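Local coordinates for heme-binding protein A (Haemophilus parasuis 29755, PDB 3TPA) that probably binds glutathione as the solute-binding component of a bacterial uptake system, although it bears the name of a heme-binding protein, at residues S36-N41 / L221-T226; I51-E54 / R60-I63; H109-V114 / D171-Q176; E336-L341 / A380-K385; N436-T441 / S476-F481. The protein carries 1 engineered substitution. All coordinates share one frame; numbering follows the deposited sequence.

Contact 1: residues S36-N41 / L221-T226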
# COMPACT_ATOMS: atom_id res chain seq x y z
N SER A 36 13.99 -0.60 5.72
CA SER A 36 13.10 -0.32 6.84
C SER A 36 12.61 -1.59 7.53
O SER A 36 12.43 -1.61 8.75
CB SER A 36 11.91 0.52 6.36
OG SER A 36 11.48 0.06 5.09
N GLN A 37 12.39 -2.64 6.75
CA GLN A 37 11.73 -3.83 7.27
C GLN A 37 12.65 -4.65 8.16
O GLN A 37 12.17 -5.37 9.02
CB GLN A 37 11.13 -4.70 6.15
CG GLN A 37 9.85 -4.15 5.52
CD GLN A 37 8.62 -4.24 6.42
OE1 GLN A 37 8.30 -5.30 6.95
NE2 GLN A 37 7.93 -3.13 6.58
N GLN A 38 13.96 -4.54 7.96
CA GLN A 38 14.91 -5.34 8.75
C GLN A 38 15.79 -4.48 9.67
O GLN A 38 16.15 -4.91 10.77
CB GLN A 38 15.86 -6.13 7.83
CG GLN A 38 15.24 -6.74 6.57
CD GLN A 38 14.01 -7.62 6.82
OE1 GLN A 38 13.83 -8.22 7.87
NE2 GLN A 38 13.16 -7.71 5.81
N VAL A 39 16.16 -3.30 9.19
CA VAL A 39 17.22 -2.49 9.79
C VAL A 39 16.71 -1.35 10.71
O VAL A 39 17.42 -0.92 11.62
CB VAL A 39 18.12 -1.91 8.69
CG1 VAL A 39 19.24 -1.04 9.28
CG2 VAL A 39 18.71 -3.05 7.83
N TYR A 40 15.50 -0.86 10.46
CA TYR A 40 14.96 0.31 11.17
C TYR A 40 13.71 -0.01 12.01
O TYR A 40 13.17 -1.11 11.92
CB TYR A 40 14.59 1.40 10.16
CG TYR A 40 15.77 2.04 9.45
CD1 TYR A 40 16.45 3.09 10.03
CD2 TYR A 40 16.17 1.62 8.18
CE1 TYR A 40 17.51 3.71 9.40
CE2 TYR A 40 17.25 2.24 7.53
CZ TYR A 40 17.91 3.28 8.16
OH TYR A 40 18.99 3.93 7.56
N ASN A 41 13.28 0.97 12.81
CA ASN A 41 11.98 0.95 13.49
C ASN A 41 11.26 2.24 13.25
O ASN A 41 11.86 3.21 12.80
CB ASN A 41 12.14 0.80 15.01
CG ASN A 41 12.54 -0.60 15.40
OD1 ASN A 41 13.63 -0.84 15.93
ND2 ASN A 41 11.66 -1.55 15.13
N LEU A 221 20.81 -13.34 7.38
CA LEU A 221 19.82 -13.13 6.36
C LEU A 221 20.56 -12.88 5.06
O LEU A 221 21.41 -11.98 4.99
CB LEU A 221 18.98 -11.91 6.72
CG LEU A 221 17.46 -11.94 6.78
CD1 LEU A 221 16.93 -13.09 7.64
CD2 LEU A 221 16.98 -10.58 7.33
N ILE A 222 20.27 -13.66 4.02
CA ILE A 222 20.82 -13.38 2.71
C ILE A 222 19.72 -13.08 1.71
O ILE A 222 18.86 -13.93 1.46
CB ILE A 222 21.67 -14.55 2.16
CG1 ILE A 222 22.77 -14.92 3.15
CG2 ILE A 222 22.27 -14.19 0.82
CD1 ILE A 222 23.54 -16.17 2.77
N PHE A 223 19.73 -11.87 1.15
CA PHE A 223 18.87 -11.55 0.02
C PHE A 223 19.63 -11.84 -1.28
O PHE A 223 20.53 -11.09 -1.66
CB PHE A 223 18.48 -10.07 0.03
CG PHE A 223 17.44 -9.70 1.08
CD1 PHE A 223 16.63 -8.60 0.89
CD2 PHE A 223 17.31 -10.43 2.25
CE1 PHE A 223 15.68 -8.23 1.85
CE2 PHE A 223 16.38 -10.07 3.21
CZ PHE A 223 15.56 -8.97 3.01
N SER A 224 19.27 -12.93 -1.96
CA SER A 224 19.95 -13.33 -3.19
C SER A 224 19.18 -12.93 -4.43
O SER A 224 18.06 -13.39 -4.66
CB SER A 224 20.20 -14.84 -3.20
OG SER A 224 20.68 -15.27 -4.46
N ILE A 225 19.77 -12.06 -5.25
CA ILE A 225 19.08 -11.61 -6.46
C ILE A 225 19.02 -12.75 -7.48
O ILE A 225 20.04 -13.24 -7.96
CB ILE A 225 19.74 -10.38 -7.12
CG1 ILE A 225 19.55 -9.13 -6.26
CG2 ILE A 225 19.13 -10.12 -8.49
CD1 ILE A 225 20.34 -9.14 -4.97
N THR A 226 17.80 -13.14 -7.81
CA THR A 226 17.53 -14.30 -8.63
C THR A 226 16.45 -13.90 -9.61
O THR A 226 15.27 -14.08 -9.33
CB THR A 226 17.00 -15.44 -7.77
OG1 THR A 226 17.76 -15.53 -6.55
CG2 THR A 226 17.05 -16.78 -8.53

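Contact 2: residues I51-E54 / R60-I63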
# COMPACT_ATOMS: atom_id res chain seq x y z
N ILE A 51 -3.58 -4.07 10.27
CA ILE A 51 -3.43 -2.67 9.91
C ILE A 51 -3.44 -1.77 11.16
O ILE A 51 -3.11 -0.58 11.10
CB ILE A 51 -4.51 -2.23 8.88
CG1 ILE A 51 -4.33 -3.00 7.57
CG2 ILE A 51 -4.44 -0.74 8.61
CD1 ILE A 51 -5.49 -2.85 6.61
N GLU A 52 -3.78 -2.34 12.31
CA GLU A 52 -3.70 -1.59 13.56
C GLU A 52 -2.26 -1.52 14.10
O GLU A 52 -1.43 -2.43 13.85
CB GLU A 52 -4.65 -2.19 14.60
CG GLU A 52 -4.37 -3.60 15.01
CD GLU A 52 -5.33 -4.08 16.10
OE1 GLU A 52 -4.87 -4.44 17.20
OE2 GLU A 52 -6.56 -4.08 15.84
N VAL A 53 -1.96 -0.44 14.82
CA VAL A 53 -0.60 -0.18 15.28
C VAL A 53 -0.41 -0.58 16.75
O VAL A 53 -1.38 -0.73 17.49
CB VAL A 53 -0.19 1.31 15.06
CG1 VAL A 53 -0.33 1.69 13.58
CG2 VAL A 53 -1.03 2.25 15.92
N GLU A 54 0.84 -0.75 17.17
CA GLU A 54 1.18 -1.01 18.56
C GLU A 54 2.45 -0.22 18.84
O GLU A 54 3.04 0.30 17.90
CB GLU A 54 1.42 -2.51 18.80
CG GLU A 54 2.63 -3.05 18.07
CD GLU A 54 2.73 -4.56 18.14
OE1 GLU A 54 2.00 -5.18 18.94
OE2 GLU A 54 3.54 -5.14 17.39
N ARG A 60 4.71 4.68 24.41
CA ARG A 60 3.30 5.03 24.45
C ARG A 60 3.06 6.39 23.80
O ARG A 60 4.01 7.12 23.52
CB ARG A 60 2.76 5.00 25.88
CG ARG A 60 3.36 6.04 26.80
CD ARG A 60 2.64 6.08 28.15
NE ARG A 60 3.03 7.28 28.88
CZ ARG A 60 2.30 8.39 28.94
NH1 ARG A 60 1.12 8.44 28.34
NH2 ARG A 60 2.76 9.44 29.60
N TRP A 61 1.80 6.70 23.54
CA TRP A 61 1.46 7.99 22.94
C TRP A 61 0.08 8.45 23.38
O TRP A 61 -0.75 7.64 23.80
CB TRP A 61 1.53 7.93 21.40
CG TRP A 61 0.52 7.02 20.76
CD1 TRP A 61 -0.67 7.38 20.20
CD2 TRP A 61 0.62 5.60 20.61
NE1 TRP A 61 -1.32 6.27 19.71
CE2 TRP A 61 -0.55 5.17 19.96
CE3 TRP A 61 1.57 4.65 20.99
CZ2 TRP A 61 -0.79 3.83 19.66
CZ3 TRP A 61 1.34 3.33 20.70
CH2 TRP A 61 0.17 2.93 20.04
N GLU A 62 -0.14 9.76 23.30
CA GLU A 62 -1.40 10.38 23.66
C GLU A 62 -1.86 11.27 22.52
O GLU A 62 -1.04 11.91 21.84
CB GLU A 62 -1.23 11.23 24.91
CG GLU A 62 -0.75 10.46 26.13
CD GLU A 62 -0.43 11.37 27.30
OE1 GLU A 62 -0.08 12.54 27.06
OE2 GLU A 62 -0.52 10.91 28.46
N ILE A 63 -3.17 11.33 22.30
CA ILE A 63 -3.73 12.23 21.30
C ILE A 63 -4.70 13.16 22.00
O ILE A 63 -5.58 12.72 22.73
CB ILE A 63 -4.43 11.46 20.17
CG1 ILE A 63 -3.44 10.51 19.50
CG2 ILE A 63 -5.02 12.43 19.15
CD1 ILE A 63 -4.08 9.36 18.70

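Contact 3: residues H109-V114 / D171-Q176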
# COMPACT_ATOMS: atom_id res chain seq x y z
N HIS A 109 16.50 22.00 5.31
CA HIS A 109 17.25 21.08 6.15
C HIS A 109 18.49 20.66 5.40
O HIS A 109 18.43 20.44 4.20
CB HIS A 109 16.39 19.85 6.50
CG HIS A 109 16.91 19.06 7.65
ND1 HIS A 109 18.00 18.22 7.54
CD2 HIS A 109 16.52 19.01 8.95
CE1 HIS A 109 18.24 17.67 8.72
NE2 HIS A 109 17.36 18.14 9.59
N PRO A 110 19.65 20.62 6.09
CA PRO A 110 20.92 20.23 5.48
C PRO A 110 20.89 18.85 4.80
O PRO A 110 21.65 18.62 3.86
CB PRO A 110 21.89 20.21 6.66
CG PRO A 110 21.32 21.18 7.64
CD PRO A 110 19.82 21.05 7.49
N TYR A 111 20.06 17.93 5.27
CA TYR A 111 20.03 16.60 4.64
C TYR A 111 18.92 16.47 3.59
O TYR A 111 18.78 15.43 2.96
CB TYR A 111 19.91 15.48 5.69
CG TYR A 111 21.23 14.84 6.08
CD1 TYR A 111 22.04 15.40 7.07
CD2 TYR A 111 21.67 13.67 5.45
CE1 TYR A 111 23.25 14.80 7.42
CE2 TYR A 111 22.86 13.07 5.80
CZ TYR A 111 23.65 13.64 6.77
OH TYR A 111 24.84 13.03 7.10
N HIS A 112 18.16 17.54 3.38
CA HIS A 112 17.00 17.50 2.49
C HIS A 112 17.34 17.11 1.04
O HIS A 112 16.55 16.45 0.37
CB HIS A 112 16.23 18.83 2.50
CG HIS A 112 14.92 18.79 1.78
ND1 HIS A 112 13.76 18.34 2.37
CD2 HIS A 112 14.59 19.14 0.51
CE1 HIS A 112 12.76 18.42 1.50
NE2 HIS A 112 13.24 18.90 0.37
N ASN A 113 18.52 17.54 0.57
CA ASN A 113 18.97 17.24 -0.80
C ASN A 113 20.14 16.28 -0.84
O ASN A 113 20.76 16.08 -1.88
CB ASN A 113 19.37 18.52 -1.53
CG ASN A 113 18.19 19.40 -1.82
OD1 ASN A 113 17.15 18.93 -2.27
ND2 ASN A 113 18.34 20.69 -1.54
N VAL A 114 20.47 15.71 0.30
CA VAL A 114 21.50 14.70 0.33
C VAL A 114 20.98 13.51 -0.47
O VAL A 114 19.80 13.16 -0.39
CB VAL A 114 21.88 14.35 1.78
CG1 VAL A 114 22.69 13.08 1.83
CG2 VAL A 114 22.66 15.50 2.39
N ASP A 171 25.09 13.51 11.84
CA ASP A 171 25.98 14.61 12.19
C ASP A 171 27.42 14.25 11.83
O ASP A 171 28.12 15.05 11.21
CB ASP A 171 25.88 14.98 13.67
CG ASP A 171 24.58 15.71 14.01
OD1 ASP A 171 23.91 16.17 13.08
OD2 ASP A 171 24.25 15.82 15.21
N GLN A 172 27.84 13.05 12.23
CA GLN A 172 29.22 12.62 11.97
C GLN A 172 29.55 12.63 10.49
O GLN A 172 30.60 13.13 10.09
CB GLN A 172 29.50 11.22 12.53
CG GLN A 172 30.93 10.77 12.29
CD GLN A 172 31.17 9.31 12.64
OE1 GLN A 172 31.16 8.92 13.81
NE2 GLN A 172 31.41 8.49 11.62
N LEU A 173 28.64 12.08 9.69
CA LEU A 173 28.88 11.94 8.25
C LEU A 173 28.95 13.29 7.56
O LEU A 173 29.74 13.48 6.64
CB LEU A 173 27.81 11.08 7.59
CG LEU A 173 27.82 9.62 8.03
CD1 LEU A 173 26.54 8.92 7.59
CD2 LEU A 173 29.06 8.90 7.49
N LEU A 174 28.12 14.23 8.00
CA LEU A 174 28.12 15.56 7.41
C LEU A 174 29.48 16.19 7.69
O LEU A 174 30.17 16.66 6.78
CB LEU A 174 26.98 16.40 7.99
CG LEU A 174 26.54 17.64 7.21
CD1 LEU A 174 26.19 17.29 5.77
CD2 LEU A 174 25.36 18.29 7.92
N ALA A 175 29.88 16.14 8.96
CA ALA A 175 31.20 16.59 9.40
C ALA A 175 32.31 15.93 8.60
O ALA A 175 33.32 16.56 8.28
CB ALA A 175 31.37 16.30 10.87
N GLN A 176 32.14 14.65 8.26
CA GLN A 176 33.17 13.90 7.55
C GLN A 176 33.11 14.14 6.04
O GLN A 176 33.94 13.64 5.28
CB GLN A 176 33.09 12.41 7.88
CG GLN A 176 33.56 12.09 9.29
CD GLN A 176 33.36 10.64 9.66
OE1 GLN A 176 32.36 10.02 9.29
NE2 GLN A 176 34.31 10.07 10.40

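Contact 4: residues E336-L341 / A380-K385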
# COMPACT_ATOMS: atom_id res chain seq x y z
N GLU A 336 -30.64 -9.47 -18.65
CA GLU A 336 -32.06 -9.19 -18.87
C GLU A 336 -32.48 -8.01 -17.99
O GLU A 336 -33.12 -7.07 -18.47
CB GLU A 336 -32.91 -10.43 -18.56
CG GLU A 336 -34.09 -10.62 -19.50
CD GLU A 336 -35.10 -11.62 -18.97
OE1 GLU A 336 -35.25 -11.72 -17.73
OE2 GLU A 336 -35.76 -12.29 -19.79
N LYS A 337 -32.10 -8.05 -16.71
CA LYS A 337 -32.38 -6.94 -15.80
C LYS A 337 -31.68 -5.66 -16.25
O LYS A 337 -32.23 -4.56 -16.14
CB LYS A 337 -31.96 -7.29 -14.37
CG LYS A 337 -32.57 -6.40 -13.30
CD LYS A 337 -32.15 -6.84 -11.91
CE LYS A 337 -33.25 -7.63 -11.20
NZ LYS A 337 -32.88 -8.01 -9.80
N ALA A 338 -30.45 -5.81 -16.77
CA ALA A 338 -29.67 -4.66 -17.23
C ALA A 338 -30.35 -3.95 -18.39
O ALA A 338 -30.50 -2.73 -18.38
CB ALA A 338 -28.24 -5.09 -17.63
N LYS A 339 -30.76 -4.71 -19.40
CA LYS A 339 -31.44 -4.11 -20.55
C LYS A 339 -32.76 -3.43 -20.14
O LYS A 339 -33.12 -2.36 -20.65
CB LYS A 339 -31.69 -5.16 -21.64
CG LYS A 339 -31.89 -4.58 -23.03
CD LYS A 339 -32.06 -5.68 -24.07
CE LYS A 339 -32.36 -5.09 -25.44
NZ LYS A 339 -32.55 -6.15 -26.46
N ALA A 340 -33.48 -4.04 -19.20
CA ALA A 340 -34.74 -3.48 -18.73
C ALA A 340 -34.52 -2.13 -18.01
O ALA A 340 -35.25 -1.17 -18.24
CB ALA A 340 -35.45 -4.47 -17.83
N LEU A 341 -33.50 -2.07 -17.16
CA LEU A 341 -33.12 -0.83 -16.49
C LEU A 341 -32.76 0.26 -17.48
O LEU A 341 -33.12 1.41 -17.29
CB LEU A 341 -31.93 -1.05 -15.55
CG LEU A 341 -32.18 -0.92 -14.06
CD1 LEU A 341 -30.89 -1.10 -13.29
CD2 LEU A 341 -32.82 0.43 -13.74
N ALA A 380 -22.47 -5.11 -25.16
CA ALA A 380 -23.04 -5.14 -26.52
C ALA A 380 -24.40 -5.84 -26.55
O ALA A 380 -25.32 -5.40 -27.24
CB ALA A 380 -22.09 -5.81 -27.49
N LYS A 381 -24.50 -6.92 -25.79
CA LYS A 381 -25.74 -7.69 -25.70
C LYS A 381 -26.92 -6.89 -25.14
O LYS A 381 -28.06 -7.28 -25.32
CB LYS A 381 -25.54 -8.95 -24.87
CG LYS A 381 -24.59 -9.97 -25.48
CD LYS A 381 -24.53 -11.22 -24.61
CE LYS A 381 -23.10 -11.60 -24.27
NZ LYS A 381 -23.03 -12.67 -23.24
N ILE A 382 -26.66 -5.79 -24.44
CA ILE A 382 -27.77 -4.96 -23.97
C ILE A 382 -27.88 -3.66 -24.75
O ILE A 382 -28.55 -2.73 -24.32
CB ILE A 382 -27.71 -4.67 -22.46
CG1 ILE A 382 -26.52 -3.75 -22.12
CG2 ILE A 382 -27.66 -5.96 -21.66
CD1 ILE A 382 -26.57 -3.21 -20.70
N GLY A 383 -27.22 -3.61 -25.90
CA GLY A 383 -27.34 -2.48 -26.79
C GLY A 383 -26.37 -1.35 -26.52
O GLY A 383 -26.49 -0.28 -27.11
N VAL A 384 -25.43 -1.57 -25.61
CA VAL A 384 -24.40 -0.56 -25.35
C VAL A 384 -23.17 -0.87 -26.19
O VAL A 384 -22.48 -1.87 -25.95
CB VAL A 384 -23.98 -0.50 -23.87
CG1 VAL A 384 -22.73 0.37 -23.70
CG2 VAL A 384 -25.12 0.02 -23.01
N LYS A 385 -22.89 -0.01 -27.17
CA LYS A 385 -21.81 -0.26 -28.12
C LYS A 385 -20.56 0.49 -27.70
O LYS A 385 -20.41 1.67 -28.03
CB LYS A 385 -22.21 0.16 -29.53
CG LYS A 385 -23.47 -0.53 -30.05
CD LYS A 385 -24.70 0.36 -29.89
CE LYS A 385 -25.95 -0.35 -30.37
NZ LYS A 385 -27.20 0.34 -29.91

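Contact 5: residues N436-T441 / S476-F481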
# COMPACT_ATOMS: atom_id res chain seq x y z
N ASN A 436 -10.29 11.30 -8.32
CA ASN A 436 -11.70 10.95 -8.39
C ASN A 436 -12.05 11.00 -9.85
O ASN A 436 -12.51 12.02 -10.38
CB ASN A 436 -12.55 11.93 -7.53
CG ASN A 436 -14.06 11.69 -7.64
OD1 ASN A 436 -14.52 10.97 -8.52
ND2 ASN A 436 -14.83 12.34 -6.75
N TYR A 437 -11.77 9.88 -10.53
CA TYR A 437 -11.91 9.78 -11.98
C TYR A 437 -13.38 9.91 -12.39
O TYR A 437 -13.69 10.59 -13.36
CB TYR A 437 -11.38 8.44 -12.46
CG TYR A 437 -9.88 8.28 -12.39
CD1 TYR A 437 -9.06 9.36 -12.12
CD2 TYR A 437 -9.29 7.05 -12.62
CE1 TYR A 437 -7.69 9.22 -12.07
CE2 TYR A 437 -7.92 6.90 -12.58
CZ TYR A 437 -7.12 7.98 -12.31
OH TYR A 437 -5.75 7.82 -12.28
N SER A 438 -14.26 9.25 -11.64
CA SER A 438 -15.69 9.27 -11.96
C SER A 438 -16.34 10.66 -11.85
O SER A 438 -17.38 10.90 -12.46
CB SER A 438 -16.46 8.27 -11.08
OG SER A 438 -16.59 8.76 -9.75
N ARG A 439 -15.74 11.55 -11.07
CA ARG A 439 -16.27 12.91 -10.87
C ARG A 439 -17.54 12.93 -10.04
O ARG A 439 -18.22 13.95 -9.97
CB ARG A 439 -16.54 13.63 -12.20
CG ARG A 439 -15.37 13.62 -13.17
CD ARG A 439 -15.24 15.01 -13.84
NE ARG A 439 -13.87 15.23 -14.28
CZ ARG A 439 -13.30 16.41 -14.39
NH1 ARG A 439 -13.97 17.51 -14.10
NH2 ARG A 439 -12.06 16.47 -14.80
N TRP A 440 -17.86 11.81 -9.41
CA TRP A 440 -19.06 11.73 -8.59
C TRP A 440 -18.85 12.42 -7.25
O TRP A 440 -17.77 12.36 -6.67
CB TRP A 440 -19.47 10.28 -8.36
CG TRP A 440 -20.66 10.12 -7.44
CD1 TRP A 440 -21.99 10.30 -7.76
CD2 TRP A 440 -20.64 9.70 -6.07
NE1 TRP A 440 -22.78 10.06 -6.65
CE2 TRP A 440 -21.98 9.67 -5.62
CE3 TRP A 440 -19.62 9.34 -5.19
CZ2 TRP A 440 -22.31 9.31 -4.32
CZ3 TRP A 440 -19.96 8.99 -3.88
CH2 TRP A 440 -21.29 8.99 -3.46
N THR A 441 -19.90 13.09 -6.77
CA THR A 441 -19.89 13.72 -5.45
C THR A 441 -21.28 13.65 -4.85
O THR A 441 -22.28 13.63 -5.58
CB THR A 441 -19.46 15.21 -5.50
OG1 THR A 441 -20.57 16.01 -5.94
CG2 THR A 441 -18.28 15.42 -6.44
N SER A 476 -23.55 3.95 -7.67
CA SER A 476 -22.71 3.19 -8.61
C SER A 476 -21.83 4.04 -9.55
O SER A 476 -21.85 3.83 -10.77
CB SER A 476 -23.59 2.24 -9.45
OG SER A 476 -22.79 1.32 -10.20
N PRO A 477 -21.03 4.98 -9.00
CA PRO A 477 -20.20 5.80 -9.90
C PRO A 477 -19.02 5.06 -10.55
O PRO A 477 -18.52 5.46 -11.61
CB PRO A 477 -19.69 6.92 -8.99
CG PRO A 477 -19.76 6.38 -7.62
CD PRO A 477 -20.95 5.44 -7.60
N ILE A 478 -18.54 4.02 -9.87
CA ILE A 478 -17.59 3.09 -10.46
C ILE A 478 -18.15 1.71 -10.17
O ILE A 478 -19.00 1.55 -9.30
CB ILE A 478 -16.16 3.18 -9.88
CG1 ILE A 478 -16.11 2.74 -8.41
CG2 ILE A 478 -15.57 4.62 -10.05
CD1 ILE A 478 -14.68 2.73 -7.85
N ILE A 479 -17.67 0.72 -10.91
CA ILE A 479 -18.08 -0.66 -10.71
C ILE A 479 -16.88 -1.44 -10.19
O ILE A 479 -16.03 -1.84 -10.97
CB ILE A 479 -18.55 -1.27 -12.05
CG1 ILE A 479 -19.71 -0.46 -12.64
CG2 ILE A 479 -18.95 -2.73 -11.88
CD1 ILE A 479 -19.96 -0.69 -14.11
N PRO A 480 -16.81 -1.65 -8.87
CA PRO A 480 -15.73 -2.48 -8.33
C PRO A 480 -15.86 -3.90 -8.86
O PRO A 480 -16.97 -4.40 -8.93
CB PRO A 480 -16.01 -2.47 -6.82
CG PRO A 480 -16.77 -1.15 -6.60
CD PRO A 480 -17.68 -1.12 -7.80
N PHE A 481 -14.75 -4.53 -9.24
CA PHE A 481 -14.82 -5.95 -9.59
C PHE A 481 -13.78 -6.89 -8.95
O PHE A 481 -14.04 -8.08 -8.84
CB PHE A 481 -14.89 -6.15 -11.11
CG PHE A 481 -13.67 -5.66 -11.87
CD1 PHE A 481 -12.52 -6.45 -11.94
CD2 PHE A 481 -13.68 -4.44 -12.54
CE1 PHE A 481 -11.39 -6.02 -12.64
CE2 PHE A 481 -12.56 -3.99 -13.25
CZ PHE A 481 -11.41 -4.79 -13.29

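Contact 1: residues S36-N41 / L221-T226
Gln-38 and Phe-223 point at each other from opposite directions, and the carboxamide meets the phenyl ring at its rim. Gln-38 NE2 lies 3.9 Å from Phe-223 CZ in the plane of the ring, while the amide plane is turned 74° away from it. This geometry rules out both a stack and an N-H pointing into the ring face. Leu-221 reaches the other end of the amide at about a right angle to the glutamine chain, placing its CD2 4.0 Å from Gln-38 OE1. The bend at chi2 (-53°) carries the amide to where its two polar atoms face different neighbours on strand 220-225: OE1 the leucine methyl, NE2 the ring edge. The polar work of NE2 is done outside the pair, with the backbone carbonyls of Asn-33 and Thr-505 as acceptors, and OE1 has a hydrogen-bond partner beyond the two segments. Phe-192 of strand 192-194, an outermost strand of the mixed sheet, touches both Gln-38 and Leu-221, so the contact lies near that side of the sheet. The chemistry is that of a buried carboxamide whose hydrogen bonds fix its rotation, with Leu-221 and Phe-223 in van der Waals contact and no hydrogen bond across the pair.

Contact 2: residues I51-E54 / R60-I63
In Trp-61, CG lies between the backbone N and the carbonyl carbon (chi1 66°); in Val-53, chi1 of -57° sets CG1 anti to the carbonyl carbon and leaves CG2 between it and the backbone N. Together these torsions bring the valine methyl to the six-membered end of the indole. Val-53 CG2 stands 4.1 Å from Trp-61 CZ2. The methyl comes at a slant, so the contact is neither a face nor an edge one. The next residue contributes main chain: Glu-54 C lies 4.1 Å from Trp-61 CH2 and 4.2 Å from Trp-61 CZ3, while the glutamate side chain leaves the other way and forms a salt bridge with Lys-47, just after strand 44-46. Both segments belong to strand 53-63, whose regular course is broken between them. The nearest alpha carbons, those of Glu-54 and Arg-60, are only 8.7 Å apart, far less than six extended residues would span, so the chain must bend sharply between them. Val-44 of strand 44-46 and Ile-154 of helix 153-156 touch both Val-53 and Trp-61, extending the apolar patch. Arg-60 and Glu-62, flanking the tryptophan in sequence, pair with each other: Arg-60 NH1 donates to Glu-62 OE2 at 3.0 Å and 179°, with the oxygen in the guanidinium plane but met from above the carboxylate plane. Arg-60 also makes a cation-pi contact with Tyr-73 on strand 69-74. The chemistry therefore separates by role: apolar contact joins the two ends of the bent strand, whereas the charged groups pair within their own segment or with Lys-47 and Tyr-73.

Contact 3: residues H109-V114 / D171-Q176
Two successive type I beta turns, His-109 to His-112 and Tyr-111 to Val-114, set Pro-110 and Tyr-111 against the end of helix 167-175. The turns are closed by His-112 N to His-109 O (3.0 Å) and Val-114 N to Tyr-111 O (3.2 Å). A further bond inside the loop, Tyr-111 N to His-109 ND1, is 3.1 Å long with an angle of 168° and lies in the imidazole plane, which probably leaves the proton of a neutral ring on NE2. Across the contact, the Tyr-111 and Leu-174 side chains run antiparallel, overlapping along their lengths: Tyr-111 CE1 is 4.1 Å from Leu-174 CB. With CG anti to its N (chi1 -161°), Leu-174 also brings CD2 to 4.2 Å from Pro-110 CB. At the end of the ring, Tyr-111 OH sits 3.6 Å from Leu-173 CB, the leucine side chain crossing at about a right angle. The hydroxyl's hydrogen bond goes to the carbonyl of Ala-170, one turn before Leu-174. Phe-99 meets the tyrosine ring edge-to-face. The arrangement is that of a loop-to-helix junction, in which a loop of two successive type I turns is anchored by a tyrosine hydroxyl bound to a helix carbonyl.

Contact 4: residues E336-L341 / A380-K385
Apolar contacts come first, and Ile-382 supplies them all from the second segment. Its CD1 lies 4.0 Å from Ala-338 CB, while its CG2 lies between Ala-338 and Lys-339, nearest to Lys-339 N at 4.0 Å. The beta carbons Ile-382 CB and Lys-339 CB are 4.1 Å apart. CG1 of the isoleucine sits between backbone N and carbonyl carbon (chi1 68°), which carries CD1 to the alanine. The Lys-339 side chain takes part through its aliphatic carbons. Separately, its CG makes a van der Waals contact with a carbonyl, 4.0 Å from Ile-382 O. Backbone bonds form the next group. Gly-383, with phi of 88°, is the C-prime residue of a Schellman motif ending helix 368-381: its N reaches Ala-380 O at 2.9 Å, and Val-384 N bonds to Trp-379 O. One side-chain bond follows, Lys-385 NZ to Gly-383 O at 3.0 Å, tilted 29° from the carbonyl plane. Leu-335 and Leu-342 of helix 335-344 and the loop residue Ala-295 also touch Ile-382. The Schellman turn leads into strand 384-389, outermost in the mixed sheet and parallel to strand 351-356; helix 368-381 forms the beta-alpha-beta crossover between them, and helix 335-344 packs beside its end.

Contact 5: residues N436-T441 / S476-F481
Trp-440 meets Pro-477 from its first side-chain atom onward. At its base, Trp-440 CB lies 3.4 Å from Pro-477 CB, a close approach between two saturated carbons. One bond out, Trp-440 CG is 3.7 Å from the same Pro-477 CB, CG being anti to the backbone N (chi1 176°). Further along, Pro-477 CG takes over, 3.8 Å from both Trp-440 CD2 and Trp-440 CE3. That proline carbon stands 3.5 Å above the indole plane, displaced toward the rim, while the side chains as a whole run at a slant to each other. Beyond this the indole belongs to other neighbours: Phe-445 meets it edge-to-face, and Arg-289 and Asn-475 touch it too. In the fold, Pro-477 occupies the short link between helix 458-475 and strand 478-491 of the mixed six-stranded sheet, and the tryptophan comes from the loop that precedes helix 443-453. The loop is tied internally: Asn-436 ND2 donates to Trp-440 O at 2.9 Å and 169°, with the oxygen in the amide plane, and Asn-436 OD1 accepts a weak bond from Arg-439 N. Ser-438 adds a second foothold through its beta carbon, Ser-438 CB lying 3.5 Å from Pro-477 O and 3.9 Å from Ile-478 CG2. Phe-472 of helix 458-475 touches both Pro-477 and Ile-478.

The contacts fall into two groups in space. Contacts 1, 2 and 3 have centres about 25 to 31 Å from one another, and contacts 2 and 3 are nested, in that order, inside the chain loop that contact 1 closes. Contacts 4 and 5 follow in series; their centres are about 20 Å apart and both reach the six-stranded mixed sheet, one at edge strand 384-389, the other at strand 478-491. Contact 4 lies across the chain's centre from contacts 1, 2 and 3, about 50 to 63 Å away between centres. Contact 1 draws on strand 220-225 of a five-stranded mixed sheet, and contact 2 lies on strand 53-63 of an antiparallel sheet. This separation is consistent with the lobed architecture of solute-binding proteins.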